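Local structure of DNA-entry nuclease inhibitor (Bacillus subtilis subsp. subtilis, 4MQD) at residues Y17-V22 and M32-E37; E53-T58 and T115-M120; H91-S94 and K98-S101; E119-D122 and D126-I129. The protein inhibits the DNA-entry nuclease and plays a role in the competence of Bacillus subtilis cells to be transformed. All coordinates share one frame; numbering follows the deposited sequence.

Overall arrangement
ComJ pairs two five-stranded sheets face to face in a beta-sandwich, and the four contacts sit in different parts of it. Contacts 1 and 3 reach the same antiparallel sheet, since strands 19-24 and 90-93 are neighbours there. Contacts 2 and 4 gather where strands 107-116 and 127-134 adjoin in the mixed sheet, and they share E119 and M120. F20 of contact 1 meets Y128 of contact 4 edge-to-face across the sandwich. Contact 4 is buried and rests on one hydroxyl pair; contacts 1 and 2 are partly buried and bind through a weak bond, apolar touching or a water. Contact 3, a hairpin, combines a buried I92-L100 face with a more exposed polar one.

Contact 1 (Y17-V22 and M32-E37); sequences YHQFTV and MDWTDE
Q19, at the start of strand 19-24, and M32 are the nearest backbone positions, yet their CA atoms lie 9.0 Å apart, too far for main-chain pairing. Just before the strand, Y17 and H18 both take the left-handed helical conformation, so the chain turns before it extends. On the other side, W34 centres an inverse gamma turn, and T35 follows at the N-cap of helix 36-41. The Q19 side chain bridges the distance. It places CG between its backbone N and carbonyl carbon (chi1 78°) and then runs out extended to the indole, whose NE1 gives OE1 a weak but nearly straight hydrogen bond, 3.4 Å from W34 NE1 to Q19 OE1. The oxygen arrives at the ring edge, near its plane, while the amide stands almost perpendicular to the indole, the planes 81° apart. M32 CB lies 3.8 Å above one face of the W34 ring, offset toward the rim. Across the amide, Q19 NE2 donates to Y17 O at 3.2 Å, which favours this way round for the amide. A leucine here would probably leave W34 NE1 without this acceptor and Y17 O without its amide donor. Glutamine suits the place because one flat group is both acceptor and donor: NE2 ties the side chain back to the turn, and OE1 meets the indole through a weak bond that probably orients it only lightly.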
loop_
_atom_site.group_PDB
_atom_site.type_symbol
_atom_site.label_atom_id
_atom_site.label_comp_id
_atom_site.label_asym_id
_atom_site.label_seq_id
_atom_site.Cartn_x
_atom_site.Cartn_y
_atom_site.Cartn_z
ATOM N N TYR A 17 19.000 8.408 16.782
ATOM C CA TYR A 17 20.000 7.495 16.234
ATOM C C TYR A 17 19.435 6.553 15.162
ATOM O O TYR A 17 19.827 5.386 15.075
ATOM C CB TYR A 17 20.669 6.712 17.367
ATOM C CG TYR A 17 21.251 7.611 18.436
ATOM C CD1 TYR A 17 22.467 8.255 18.243
ATOM C CD2 TYR A 17 20.575 7.835 19.632
ATOM C CE1 TYR A 17 23.000 9.086 19.214
ATOM C CE2 TYR A 17 21.101 8.664 20.611
ATOM C CZ TYR A 17 22.314 9.285 20.397
ATOM O OH TYR A 17 22.844 10.109 21.364
ATOM N N HIS A 18 18.515 7.080 14.355
ATOM C CA HIS A 18 17.969 6.379 13.191
ATOM C C HIS A 18 17.483 4.959 13.483
ATOM O O HIS A 18 17.712 4.046 12.686
ATOM C CB HIS A 18 19.013 6.352 12.071
ATOM C CG HIS A 18 19.494 7.711 11.671
ATOM N ND1 HIS A 18 20.559 8.332 12.284
ATOM C CD2 HIS A 18 19.046 8.573 10.729
ATOM C CE1 HIS A 18 20.752 9.516 11.732
ATOM N NE2 HIS A 18 19.847 9.686 10.786
ATOM N N GLN A 19 16.807 4.775 14.615
ATOM C CA GLN A 19 16.307 3.455 14.984
ATOM C C GLN A 19 15.177 3.497 16.011
ATOM O O GLN A 19 15.016 4.470 16.751
ATOM C CB GLN A 19 17.449 2.581 15.521
ATOM C CG GLN A 19 17.853 2.872 16.962
ATOM C CD GLN A 19 19.173 2.229 17.343
ATOM O OE1 GLN A 19 19.205 1.134 17.913
ATOM N NE2 GLN A 19 20.275 2.900 17.016
ATOM N N PHE A 20 14.391 2.424 16.022
ATOM C CA PHE A 20 13.479 2.117 17.118
ATOM C C PHE A 20 13.455 0.600 17.271
ATOM O O PHE A 20 13.767 -0.127 16.324
ATOM C CB PHE A 20 12.075 2.677 16.865
ATOM C CG PHE A 20 11.420 2.149 15.621
ATOM C CD1 PHE A 20 10.655 0.991 15.661
ATOM C CD2 PHE A 20 11.556 2.817 14.413
ATOM C CE1 PHE A 20 10.045 0.505 14.517
ATOM C CE2 PHE A 20 10.948 2.335 13.265
ATOM C CZ PHE A 20 10.192 1.178 13.317
ATOM N N THR A 21 13.087 0.128 18.456
ATOM C CA THR A 21 13.256 -1.278 18.797
ATOM C C THR A 21 11.988 -1.898 19.359
ATOM O O THR A 21 11.350 -1.332 20.246
ATOM C CB THR A 21 14.406 -1.449 19.809
ATOM O OG1 THR A 21 15.608 -0.906 19.249
ATOM C CG2 THR A 21 14.628 -2.921 20.155
ATOM N N VAL A 22 11.639 -3.066 18.824
ATOM C CA VAL A 22 10.525 -3.866 19.315
ATOM C C VAL A 22 11.104 -4.947 20.220
ATOM O O VAL A 22 11.982 -5.699 19.794
ATOM C CB VAL A 22 9.759 -4.532 18.154
ATOM C CG1 VAL A 22 8.563 -5.322 18.675
ATOM C CG2 VAL A 22 9.327 -3.485 17.131
HETATM N N MSE A 32 21.863 -1.727 18.625
HETATM C CA MSE A 32 22.377 -2.693 17.651
HETATM C C MSE A 32 23.499 -2.114 16.834
HETATM O O MSE A 32 23.594 -0.895 16.674
HETATM C CB MSE A 32 21.264 -3.114 16.698
HETATM C CG MSE A 32 20.046 -3.691 17.415
HETATM SE SE MSE A 32 20.451 -5.418 18.267
HETATM C CE MSE A 32 18.663 -5.740 19.033
ATOM N N ASP A 33 24.350 -2.992 16.301
ATOM C CA ASP A 33 25.464 -2.575 15.447
ATOM C C ASP A 33 24.975 -2.327 14.026
ATOM O O ASP A 33 24.842 -3.261 13.231
ATOM C CB ASP A 33 26.578 -3.630 15.448
ATOM C CG ASP A 33 27.814 -3.193 14.660
ATOM O OD1 ASP A 33 27.948 -1.989 14.345
ATOM O OD2 ASP A 33 28.663 -4.060 14.364
ATOM N N TRP A 34 24.725 -1.059 13.713
ATOM C CA TRP A 34 24.187 -0.673 12.410
ATOM C C TRP A 34 25.282 -0.490 11.360
ATOM O O TRP A 34 25.609 0.630 10.960
ATOM C CB TRP A 34 23.332 0.586 12.542
ATOM C CG TRP A 34 22.059 0.317 13.268
ATOM C CD1 TRP A 34 21.771 0.625 14.566
ATOM C CD2 TRP A 34 20.905 -0.345 12.745
ATOM N NE1 TRP A 34 20.500 0.207 14.879
ATOM C CE2 TRP A 34 19.946 -0.390 13.778
ATOM C CE3 TRP A 34 20.583 -0.894 11.497
ATOM C CZ2 TRP A 34 18.687 -0.966 13.605
ATOM C CZ3 TRP A 34 19.331 -1.467 11.326
ATOM C CH2 TRP A 34 18.399 -1.496 12.375
ATOM N N THR A 35 25.838 -1.616 10.921
ATOM C CA THR A 35 26.815 -1.641 9.838
ATOM C C THR A 35 26.104 -1.387 8.515
ATOM O O THR A 35 24.874 -1.354 8.466
ATOM C CB THR A 35 27.519 -3.008 9.754
ATOM O OG1 THR A 35 26.537 -4.045 9.649
ATOM C CG2 THR A 35 28.391 -3.252 10.988
ATOM N N ASP A 36 26.875 -1.218 7.445
ATOM C CA ASP A 36 26.299 -1.048 6.108
ATOM C C ASP A 36 25.402 -2.220 5.713
ATOM O O ASP A 36 24.403 -2.018 5.029
ATOM C CB ASP A 36 27.396 -0.852 5.052
ATOM C CG ASP A 36 27.994 0.547 5.075
ATOM O OD1 ASP A 36 27.431 1.445 5.736
ATOM O OD2 ASP A 36 29.038 0.746 4.421
ATOM N N GLU A 37 25.751 -3.431 6.146
ATOM C CA GLU A 37 24.934 -4.612 5.854
ATOM C C GLU A 37 23.603 -4.559 6.603
ATOM O O GLU A 37 22.540 -4.696 5.995
ATOM C CB GLU A 37 25.678 -5.907 6.195
ATOM C CG GLU A 37 25.029 -7.149 5.596
ATOM C CD GLU A 37 25.821 -8.420 5.839
ATOM O OE1 GLU A 37 26.354 -8.595 6.955
ATOM O OE2 GLU A 37 25.898 -9.256 4.914
#

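Contact 2 (E53-T58 and T115-M120); sequences EAQRNT and TVPAEM
Q55 lies against T115 and P117 where the beta-sandwich passes from one sheet to the other: segment 53-58 leads from strand 49-53 to strand 59-66, and T115 lies next to the end of strand 107-116 in the second sheet. The direct contacts are van der Waals. T115 holds CG2 anti to its backbone N, and this methyl meets the aliphatic part of the glutamine, with T115 CG2 3.8 Å from Q55 CG. Farther along, Q55 OE1 rests on the proline ring at 3.4 Å from P117 CG. Glutamine suits the spot because its methylenes pack while its amide stays polar at the tip.

Hydrogen bonds then hold that tip. R56 NH1 donates to Q55 OE1 at 3.1 Å, approaching tilted from the carbonyl plane, and the same NH1 forms a salt bridge with D126. Q55 NE2 turns to E76 OE1, so both ends of the amide have partners. P117 O accepts from M120 N at 2.8 Å within the turn that follows the strand.

No direct hydrogen bond joins the two segments; a water does so. It donates to the backbone of one segment, 2.9 Å from E53 O, and lies 2.9 Å from T115 OG1.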
loop_
_atom_site.group_PDB
_atom_site.type_symbol
_atom_site.label_atom_id
_atom_site.label_comp_id
_atom_site.label_asym_id
_atom_site.label_seq_id
_atom_site.Cartn_x
_atom_site.Cartn_y
_atom_site.Cartn_z
ATOM N N GLU A 53 15.587 0.077 11.292
ATOM C CA GLU A 53 16.229 1.306 10.857
ATOM C C GLU A 53 15.171 2.336 10.481
ATOM O O GLU A 53 14.183 2.011 9.821
ATOM C CB GLU A 53 17.118 1.035 9.647
ATOM C CG GLU A 53 17.980 2.218 9.231
ATOM C CD GLU A 53 18.353 2.201 7.760
ATOM O OE1 GLU A 53 17.703 1.475 6.974
ATOM O OE2 GLU A 53 19.296 2.931 7.389
ATOM N N ALA A 54 15.391 3.576 10.904
ATOM C CA ALA A 54 14.532 4.694 10.539
ATOM C C ALA A 54 15.314 5.629 9.631
ATOM O O ALA A 54 16.539 5.714 9.727
ATOM C CB ALA A 54 14.062 5.429 11.784
ATOM N N GLN A 55 14.603 6.326 8.750
ATOM C CA GLN A 55 15.242 7.200 7.765
ATOM C C GLN A 55 15.889 8.431 8.392
ATOM O O GLN A 55 16.949 8.868 7.948
ATOM C CB GLN A 55 14.231 7.641 6.711
ATOM C CG GLN A 55 13.782 6.521 5.791
ATOM C CD GLN A 55 12.976 7.032 4.615
ATOM O OE1 GLN A 55 12.280 8.042 4.720
ATOM N NE2 GLN A 55 13.069 6.337 3.487
ATOM N N ARG A 56 15.249 8.990 9.414
ATOM C CA ARG A 56 15.759 10.190 10.070
ATOM C C ARG A 56 15.267 10.314 11.508
ATOM O O ARG A 56 14.337 9.620 11.928
ATOM C CB ARG A 56 15.372 11.437 9.269
ATOM C CG ARG A 56 13.882 11.571 9.004
ATOM C CD ARG A 56 13.575 12.693 8.025
ATOM N NE ARG A 56 14.174 12.455 6.711
ATOM C CZ ARG A 56 13.700 11.612 5.791
ATOM N NH1 ARG A 56 12.597 10.895 6.014
ATOM N NH2 ARG A 56 14.338 11.481 4.632
ATOM N N ASN A 57 15.919 11.200 12.254
ATOM C CA ASN A 57 15.543 11.492 13.630
ATOM C C ASN A 57 14.499 12.596 13.645
ATOM O O ASN A 57 14.794 13.750 13.331
ATOM C CB ASN A 57 16.773 11.901 14.437
ATOM C CG ASN A 57 17.825 10.811 14.480
ATOM O OD1 ASN A 57 17.507 9.623 14.458
ATOM N ND2 ASN A 57 19.084 11.211 14.539
ATOM N N THR A 58 13.275 12.226 14.002
ATOM C CA THR A 58 12.138 13.130 13.933
ATOM C C THR A 58 10.987 12.568 14.761
ATOM O O THR A 58 11.057 11.434 15.240
ATOM C CB THR A 58 11.680 13.319 12.466
ATOM O OG1 THR A 58 10.627 14.288 12.402
ATOM C CG2 THR A 58 11.191 12.001 11.864
ATOM N N THR A 115 8.321 1.335 5.881
ATOM C CA THR A 115 8.747 2.720 6.063
ATOM C C THR A 115 7.960 3.623 5.116
ATOM O O THR A 115 8.092 3.513 3.896
ATOM C CB THR A 115 10.254 2.889 5.792
ATOM O OG1 THR A 115 10.997 2.079 6.712
ATOM C CG2 THR A 115 10.677 4.346 5.951
ATOM N N VAL A 116 7.142 4.504 5.689
ATOM C CA VAL A 116 6.322 5.446 4.925
ATOM C C VAL A 116 6.743 6.876 5.274
ATOM O O VAL A 116 6.296 7.425 6.285
ATOM C CB VAL A 116 4.819 5.259 5.232
ATOM C CG1 VAL A 116 3.969 6.135 4.318
ATOM C CG2 VAL A 116 4.426 3.794 5.098
ATOM N N PRO A 117 7.611 7.488 4.446
ATOM C CA PRO A 117 8.065 8.855 4.732
ATOM C C PRO A 117 6.923 9.871 4.752
ATOM O O PRO A 117 5.881 9.639 4.138
ATOM C CB PRO A 117 9.035 9.166 3.583
ATOM C CG PRO A 117 9.371 7.855 2.967
ATOM C CD PRO A 117 8.207 6.950 3.211
ATOM N N ALA A 118 7.138 10.984 5.451
ATOM C CA ALA A 118 6.125 12.036 5.614
ATOM C C ALA A 118 5.429 12.396 4.304
ATOM O O ALA A 118 4.206 12.545 4.259
ATOM C CB ALA A 118 6.762 13.281 6.217
ATOM N N GLU A 119 6.226 12.518 3.248
ATOM C CA GLU A 119 5.750 12.863 1.908
ATOM C C GLU A 119 4.705 11.884 1.348
ATOM O O GLU A 119 3.881 12.271 0.518
ATOM C CB GLU A 119 6.955 12.933 0.968
ATOM C CG GLU A 119 6.669 13.505 -0.407
ATOM C CD GLU A 119 7.938 13.784 -1.190
ATOM O OE1 GLU A 119 9.005 13.230 -0.842
ATOM O OE2 GLU A 119 7.867 14.559 -2.161
HETATM N N MSE A 120 4.751 10.629 1.797
HETATM C CA MSE A 120 3.792 9.596 1.375
HETATM C C MSE A 120 2.724 9.301 2.397
HETATM O O MSE A 120 1.744 8.628 2.085
HETATM C CB MSE A 120 4.525 8.276 1.158
HETATM C CG MSE A 120 5.357 8.275 -0.111
HETATM SE SE MSE A 120 6.341 6.572 -0.168
HETATM C CE MSE A 120 7.210 6.824 -1.918
HETATM O O HOH W 1 13.696 3.053 7.120
#

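Contact 3 (H91-S94 and K98-S101); sequences HIES and KRLS
H91 and S101, with I92 and L100, form the rungs of an antiparallel beta hairpin, strands 90-93 and 100-102, at the edge of its sheet. I92 and L100 are the hydrogen-bonded pair: L100 N donates to I92 O at 2.9 Å, and I92 N returns a bond to L100 O at 3.1 Å. L100 O has a second donor, H91 ND1 at 3.2 Å, which reaches it from the opposite face of the carbonyl plane to I92 N. The imidazole N-H is shared, for ND1 also makes a weak, bent bond to S101 OG, both acceptors lying at the ring edge. Histidine suits this non-hydrogen-bonded position because its ring can supply the neighbouring carbonyl with a donor, while H91 NE2 makes a weak bond to K25 O. On the buried face, I92 and L100 pack over strand 59-66 of the other sheet.

On the more exposed side, E93 and R99 form a salt bridge. Arginine fits, since its aliphatic part also covers the histidine: extended through chi1 and chi2, the chain lays R99 CD 3.8 Å from the centroid of the H91 ring, a CH-pi contact over the face; the bend at chi3 (-82°) turns NE to E93. The carboxylate and guanidinium planes stand 64° apart, yet R99 NE meets E93 OE1 in the guanidinium plane at 3.0 Å, with an N-H...O angle of 174°.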
loop_
_atom_site.group_PDB
_atom_site.type_symbol
_atom_site.label_atom_id
_atom_site.label_comp_id
_atom_site.label_asym_id
_atom_site.label_seq_id
_atom_site.Cartn_x
_atom_site.Cartn_y
_atom_site.Cartn_z
ATOM N N HIS A 91 6.971 -4.060 23.842
ATOM C CA HIS A 91 7.215 -2.620 23.857
ATOM C C HIS A 91 7.847 -2.173 22.548
ATOM O O HIS A 91 8.491 -2.960 21.857
ATOM C CB HIS A 91 8.150 -2.229 25.001
ATOM C CG HIS A 91 7.593 -2.495 26.363
ATOM N ND1 HIS A 91 6.423 -1.925 26.815
ATOM C CD2 HIS A 91 8.060 -3.255 27.382
ATOM C CE1 HIS A 91 6.185 -2.333 28.050
ATOM N NE2 HIS A 91 7.165 -3.140 28.416
ATOM N N ILE A 92 7.647 -0.902 22.216
ATOM C CA ILE A 92 8.369 -0.256 21.126
ATOM C C ILE A 92 8.936 1.049 21.665
ATOM O O ILE A 92 8.243 1.790 22.364
ATOM C CB ILE A 92 7.469 0.012 19.903
ATOM C CG1 ILE A 92 6.879 -1.308 19.389
ATOM C CG2 ILE A 92 8.263 0.723 18.813
ATOM C CD1 ILE A 92 6.015 -1.175 18.153
ATOM N N GLU A 93 10.199 1.319 21.351
ATOM C CA GLU A 93 10.896 2.461 21.925
ATOM C C GLU A 93 12.146 2.816 21.126
ATOM O O GLU A 93 12.814 1.940 20.575
ATOM C CB GLU A 93 11.283 2.152 23.379
ATOM C CG GLU A 93 11.711 3.369 24.185
ATOM C CD GLU A 93 12.055 3.048 25.628
ATOM O OE1 GLU A 93 11.650 1.977 26.130
ATOM O OE2 GLU A 93 12.735 3.879 26.265
ATOM N N SER A 94 12.440 4.112 21.054
ATOM C CA SER A 94 13.709 4.598 20.529
ATOM C C SER A 94 14.536 5.084 21.714
ATOM O O SER A 94 14.090 5.014 22.857
ATOM C CB SER A 94 13.485 5.727 19.521
ATOM O OG SER A 94 14.690 6.059 18.853
ATOM N N LYS A 98 9.552 8.013 24.610
ATOM C CA LYS A 98 8.486 7.384 25.389
ATOM C C LYS A 98 8.492 5.887 25.103
ATOM O O LYS A 98 8.867 5.463 24.006
ATOM C CB LYS A 98 7.118 7.962 25.018
ATOM C CG LYS A 98 6.935 9.423 25.395
ATOM C CD LYS A 98 5.513 9.904 25.139
ATOM C CE LYS A 98 5.221 10.057 23.655
ATOM N NZ LYS A 98 3.878 10.654 23.411
ATOM N N ARG A 99 8.087 5.095 26.092
ATOM C CA ARG A 99 7.951 3.655 25.909
ATOM C C ARG A 99 6.524 3.331 25.483
ATOM O O ARG A 99 5.576 3.582 26.227
ATOM C CB ARG A 99 8.303 2.902 27.192
ATOM C CG ARG A 99 8.136 1.393 27.076
ATOM C CD ARG A 99 8.644 0.658 28.302
ATOM N NE ARG A 99 10.094 0.467 28.275
ATOM C CZ ARG A 99 10.761 -0.378 29.059
ATOM N NH1 ARG A 99 10.119 -1.131 29.948
ATOM N NH2 ARG A 99 12.082 -0.479 28.953
ATOM N N LEU A 100 6.378 2.783 24.281
ATOM C CA LEU A 100 5.080 2.331 23.796
ATOM C C LEU A 100 4.851 0.895 24.249
ATOM O O LEU A 100 5.807 0.142 24.442
ATOM C CB LEU A 100 5.011 2.415 22.271
ATOM C CG LEU A 100 5.393 3.763 21.650
ATOM C CD1 LEU A 100 5.248 3.700 20.139
ATOM C CD2 LEU A 100 4.550 4.893 22.219
ATOM N N SER A 101 3.585 0.528 24.425
ATOM C CA SER A 101 3.214 -0.827 24.822
ATOM C C SER A 101 2.062 -1.336 23.967
ATOM O O SER A 101 1.145 -0.583 23.640
ATOM C CB SER A 101 2.819 -0.861 26.296
ATOM O OG SER A 101 3.908 -0.475 27.112
#

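Contact 4 (E119-D122 and D126-I129); sequences EMSD and DTYI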
loop_
_atom_site.group_PDB
_atom_site.type_symbol
_atom_site.label_atom_id
_atom_site.label_comp_id
_atom_site.label_asym_id
_atom_site.label_seq_id
_atom_site.Cartn_x
_atom_site.Cartn_y
_atom_site.Cartn_z
ATOM N N GLU A 119 6.226 12.518 3.248
ATOM C CA GLU A 119 5.750 12.863 1.908
ATOM C C GLU A 119 4.705 11.884 1.348
ATOM O O GLU A 119 3.881 12.271 0.518
ATOM C CB GLU A 119 6.955 12.933 0.968
ATOM C CG GLU A 119 6.669 13.505 -0.407
ATOM C CD GLU A 119 7.938 13.784 -1.190
ATOM O OE1 GLU A 119 9.005 13.230 -0.842
ATOM O OE2 GLU A 119 7.867 14.559 -2.161
HETATM N N MSE A 120 4.751 10.629 1.797
HETATM C CA MSE A 120 3.792 9.596 1.375
HETATM C C MSE A 120 2.724 9.301 2.397
HETATM O O MSE A 120 1.744 8.628 2.085
HETATM C CB MSE A 120 4.525 8.276 1.158
HETATM C CG MSE A 120 5.357 8.275 -0.111
HETATM SE SE MSE A 120 6.341 6.572 -0.168
HETATM C CE MSE A 120 7.210 6.824 -1.918
ATOM N N SER A 121 2.901 9.779 3.627
ATOM C CA SER A 121 1.976 9.464 4.716
ATOM C C SER A 121 0.846 10.480 4.805
ATOM O O SER A 121 1.072 11.683 4.656
ATOM C CB SER A 121 2.715 9.418 6.055
ATOM O OG SER A 121 1.829 9.084 7.109
ATOM N N ASP A 122 -0.363 9.992 5.076
ATOM C CA ASP A 122 -1.513 10.869 5.307
ATOM C C ASP A 122 -1.498 11.477 6.717
ATOM O O ASP A 122 -2.344 12.311 7.046
ATOM C CB ASP A 122 -2.834 10.134 5.032
ATOM C CG ASP A 122 -3.106 8.990 6.004
ATOM O OD1 ASP A 122 -2.236 8.664 6.840
ATOM O OD2 ASP A 122 -4.208 8.409 5.923
ATOM N N ASP A 126 6.933 11.062 9.139
ATOM C CA ASP A 126 7.484 9.734 8.897
ATOM C C ASP A 126 6.676 8.708 9.677
ATOM O O ASP A 126 6.495 8.836 10.886
ATOM C CB ASP A 126 8.960 9.671 9.288
ATOM C CG ASP A 126 9.853 10.429 8.322
ATOM O OD1 ASP A 126 9.353 10.931 7.292
ATOM O OD2 ASP A 126 11.065 10.521 8.592
ATOM N N THR A 127 6.164 7.710 8.963
ATOM C CA THR A 127 5.252 6.736 9.537
ATOM C C THR A 127 5.810 5.334 9.351
ATOM O O THR A 127 6.263 4.974 8.262
ATOM C CB THR A 127 3.861 6.842 8.883
ATOM O OG1 THR A 127 3.371 8.182 9.024
ATOM C CG2 THR A 127 2.875 5.870 9.526
ATOM N N TYR A 128 5.784 4.553 10.427
ATOM C CA TYR A 128 6.271 3.181 10.399
ATOM C C TYR A 128 5.138 2.226 10.751
ATOM O O TYR A 128 4.650 2.214 11.883
ATOM C CB TYR A 128 7.464 3.028 11.340
ATOM C CG TYR A 128 8.645 3.852 10.879
ATOM C CD1 TYR A 128 9.568 3.334 9.977
ATOM C CD2 TYR A 128 8.815 5.165 11.312
ATOM C CE1 TYR A 128 10.640 4.092 9.533
ATOM C CE2 TYR A 128 9.885 5.930 10.873
ATOM C CZ TYR A 128 10.793 5.388 9.986
ATOM O OH TYR A 128 11.854 6.141 9.546
ATOM N N ILE A 129 4.705 1.454 9.757
ATOM C CA ILE A 129 3.608 0.508 9.922
ATOM C C ILE A 129 4.194 -0.847 10.285
ATOM O O ILE A 129 5.050 -1.368 9.568
ATOM C CB ILE A 129 2.752 0.383 8.643
ATOM C CG1 ILE A 129 2.194 1.754 8.240
ATOM C CG2 ILE A 129 1.617 -0.617 8.855
ATOM C CD1 ILE A 129 1.465 1.764 6.913
#
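T127 OG1 has two partners: S121 OG donates to it at 2.6 Å, and it is also hydrogen-bonded to A125 O, a carbonyl that can only accept. S121 OG in turn is bonded to the backbone N of L123. The two hydroxyls therefore form a short relay from one backbone N-H to a backbone carbonyl, and both are satisfied although buried. Serine sets OG anti to its backbone N (chi1 -179°), which carries the oxygen across to the strand, and S121 CB comes along to 3.3 Å from T127 OG1. The arrangement closes the loop between strands 107-116 and 127-134, antiparallel neighbours in the mixed sheet of the beta-sandwich, and V116 pairs with T127 by backbone bonds at its base. Threonine at T127 fits the start of the strand because it offers a hydroxyl to the loop while the side chain also packs on L63 of strand 59-66. A valine in its place would probably leave the S121 hydroxyl with no acceptor for its hydrogen and A125 O without its donor. D122 packs on T35 of the second subunit, with its carboxylate close to that of D33 of the same subunit.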